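Local coordinates for protein hydratase ChsH1 (Mycobacterium tuberculosis, PDB 4W78) that hydrates a steroid enoyl-CoA, as a complex with ChsH2, during degradation of the cholesterol side chain, at residues A[43-48]-A[53-58]. Sequence-based numbering, arbitrary orientation.
Sequences NPIYVD and RAAGHP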
loop_
_atom_site.group_PDB
_atom_site.type_symbol
_atom_site.label_atom_id
_atom_site.label_comp_id
_atom_site.label_asym_id
_atom_site.label_seq_id
_atom_site.Cartn_x
_atom_site.Cartn_y
_atom_site.Cartn_z
ATOM N N ASN A 43 -19.268 3.874 0.699
ATOM C CA ASN A 43 -20.312 3.034 1.297
ATOM C C ASN A 43 -20.103 2.927 2.805
ATOM O O ASN A 43 -19.067 2.436 3.259
ATOM C CB ASN A 43 -20.270 1.648 0.653
ATOM C CG ASN A 43 -21.493 0.802 0.970
ATOM O OD1 ASN A 43 -22.194 1.031 1.961
ATOM N ND2 ASN A 43 -21.747 -0.193 0.129
ATOM N N PRO A 44 -21.078 3.400 3.594
ATOM C CA PRO A 44 -20.831 3.498 5.034
ATOM C C PRO A 44 -20.770 2.154 5.752
ATOM O O PRO A 44 -20.267 2.106 6.874
ATOM C CB PRO A 44 -22.034 4.315 5.535
ATOM C CG PRO A 44 -23.105 4.032 4.548
ATOM C CD PRO A 44 -22.382 3.975 3.221
ATOM N N ILE A 45 -21.259 1.084 5.130
ATOM C CA ILE A 45 -21.265 -0.204 5.808
ATOM C C ILE A 45 -19.858 -0.767 6.020
ATOM O O ILE A 45 -19.679 -1.681 6.818
ATOM C CB ILE A 45 -22.134 -1.252 5.086
ATOM C CG1 ILE A 45 -21.452 -1.739 3.799
ATOM C CG2 ILE A 45 -23.543 -0.692 4.812
ATOM C CD1 ILE A 45 -22.270 -2.803 3.055
ATOM N N TYR A 46 -18.863 -0.212 5.321
ATOM C CA TYR A 46 -17.488 -0.703 5.459
ATOM C C TYR A 46 -16.736 -0.000 6.581
ATOM O O TYR A 46 -15.623 -0.414 6.941
ATOM C CB TYR A 46 -16.722 -0.515 4.146
ATOM C CG TYR A 46 -17.374 -1.139 2.925
ATOM C CD1 TYR A 46 -18.015 -2.371 2.997
ATOM C CD2 TYR A 46 -17.350 -0.484 1.700
ATOM C CE1 TYR A 46 -18.628 -2.933 1.874
ATOM C CE2 TYR A 46 -17.936 -1.042 0.574
ATOM C CZ TYR A 46 -18.574 -2.263 0.666
ATOM O OH TYR A 46 -19.169 -2.809 -0.456
ATOM N N VAL A 47 -17.335 1.055 7.135
ATOM C CA VAL A 47 -16.638 1.904 8.101
ATOM C C VAL A 47 -17.472 2.326 9.311
ATOM O O VAL A 47 -16.939 2.953 10.223
ATOM C CB VAL A 47 -16.091 3.189 7.428
ATOM C CG1 VAL A 47 -15.022 2.839 6.381
ATOM C CG2 VAL A 47 -17.221 3.971 6.776
ATOM N N ASP A 48 -18.764 2.006 9.316
ATOM C CA ASP A 48 -19.690 2.491 10.356
ATOM C C ASP A 48 -20.597 1.341 10.788
ATOM O O ASP A 48 -21.418 0.870 9.999
ATOM C CB ASP A 48 -20.496 3.695 9.811
ATOM C CG ASP A 48 -21.651 4.152 10.732
ATOM O OD1 ASP A 48 -21.834 3.648 11.859
ATOM O OD2 ASP A 48 -22.389 5.058 10.306
ATOM N N ARG A 53 -25.368 -2.177 10.422
ATOM C CA ARG A 53 -26.515 -2.826 11.048
ATOM C C ARG A 53 -27.849 -2.431 10.411
ATOM O O ARG A 53 -28.764 -3.245 10.340
ATOM C CB ARG A 53 -26.559 -2.539 12.551
ATOM C CG ARG A 53 -25.495 -3.278 13.343
ATOM C CD ARG A 53 -25.722 -3.141 14.847
ATOM N NE ARG A 53 -25.719 -1.750 15.295
ATOM C CZ ARG A 53 -24.649 -1.114 15.768
ATOM N NH1 ARG A 53 -23.482 -1.745 15.858
ATOM N NH2 ARG A 53 -24.746 0.154 16.156
ATOM N N ALA A 54 -27.961 -1.181 9.976
ATOM C CA ALA A 54 -29.177 -0.712 9.313
ATOM C C ALA A 54 -29.376 -1.423 7.973
ATOM O O ALA A 54 -30.496 -1.490 7.458
ATOM C CB ALA A 54 -29.126 0.788 9.117
ATOM N N ALA A 55 -28.283 -1.945 7.420
ATOM C CA ALA A 55 -28.319 -2.720 6.182
ATOM C C ALA A 55 -28.393 -4.222 6.448
ATOM O O ALA A 55 -28.212 -5.031 5.532
ATOM C CB ALA A 55 -27.100 -2.396 5.320
ATOM N N GLY A 56 -28.622 -4.598 7.702
ATOM C CA GLY A 56 -28.813 -5.997 8.057
ATOM C C GLY A 56 -27.576 -6.819 8.391
ATOM O O GLY A 56 -27.678 -8.033 8.596
ATOM N N HIS A 57 -26.411 -6.174 8.456
ATOM C CA HIS A 57 -25.178 -6.879 8.787
ATOM C C HIS A 57 -24.942 -6.849 10.300
ATOM O O HIS A 57 -25.420 -5.942 10.977
ATOM C CB HIS A 57 -24.003 -6.248 8.048
ATOM C CG HIS A 57 -24.172 -6.230 6.560
ATOM N ND1 HIS A 57 -24.027 -7.360 5.785
ATOM C CD2 HIS A 57 -24.476 -5.222 5.707
ATOM C CE1 HIS A 57 -24.218 -7.046 4.514
ATOM N NE2 HIS A 57 -24.491 -5.755 4.439
ATOM N N PRO A 58 -24.199 -7.839 10.834
ATOM C CA PRO A 58 -24.000 -7.921 12.291
ATOM C C PRO A 58 -23.117 -6.798 12.822
ATOM O O PRO A 58 -23.060 -6.576 14.034
ATOM C CB PRO A 58 -23.291 -9.271 12.473
ATOM C CG PRO A 58 -23.560 -10.026 11.218
ATOM C CD PRO A 58 -23.616 -8.998 10.141
#
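The carbonyl oxygen of P44 closes the tight turn that carries I45 toward A55 and H57: V47 N donates to P44 O at 3.1 Å, and D48 N adds a weaker bond to the same acceptor. At the start of the turn, I45 N reaches N43 OD1 in a nearly straight (169°) but weak bond of 3.3 Å, the pattern of an Asx turn. The backbone under I45 is thus shaped by its own neighbours, while the contact itself is purely van der Waals, a small example of a 3-10 turn packed against the residues that follow a helix, through one branched aliphatic side chain; no hydrogen bond crosses between the two segments. Each branch of I45 serves a different partner. Its CG1 lies between the backbone N and the carbonyl carbon (chi1 73°), while an extended chi2 carries CD1 to within 3.9 Å of H57 NE2, approaching the imidazole at a slant. The other branch, CG2, meets the methyl A55 CB at 4.0 Å. Both partners lie where the helix 49-54 ends. G56 N bonds to R53 O at 3.0 Å, H57 N bonds to A52 O, and G56 has positive phi, which together make a Schellman motif that turns the chain so that H57 follows A55 on the side of I45. The two segments flank this short helix, D48 being its N-cap through weak bonds from A50 N and A51 N to OD1, and I45 also packs on A52 within it. Beyond, I45 bonds through its backbone to V61, the H57 ring meets that of Y112, and P69 and L72 of the ChsH2 chain pack on A55 and H57 respectively. Y46 and V47 rest on helix 29-39, and the contact's centre lies about 26 Å from the centre of this hot-dog chain.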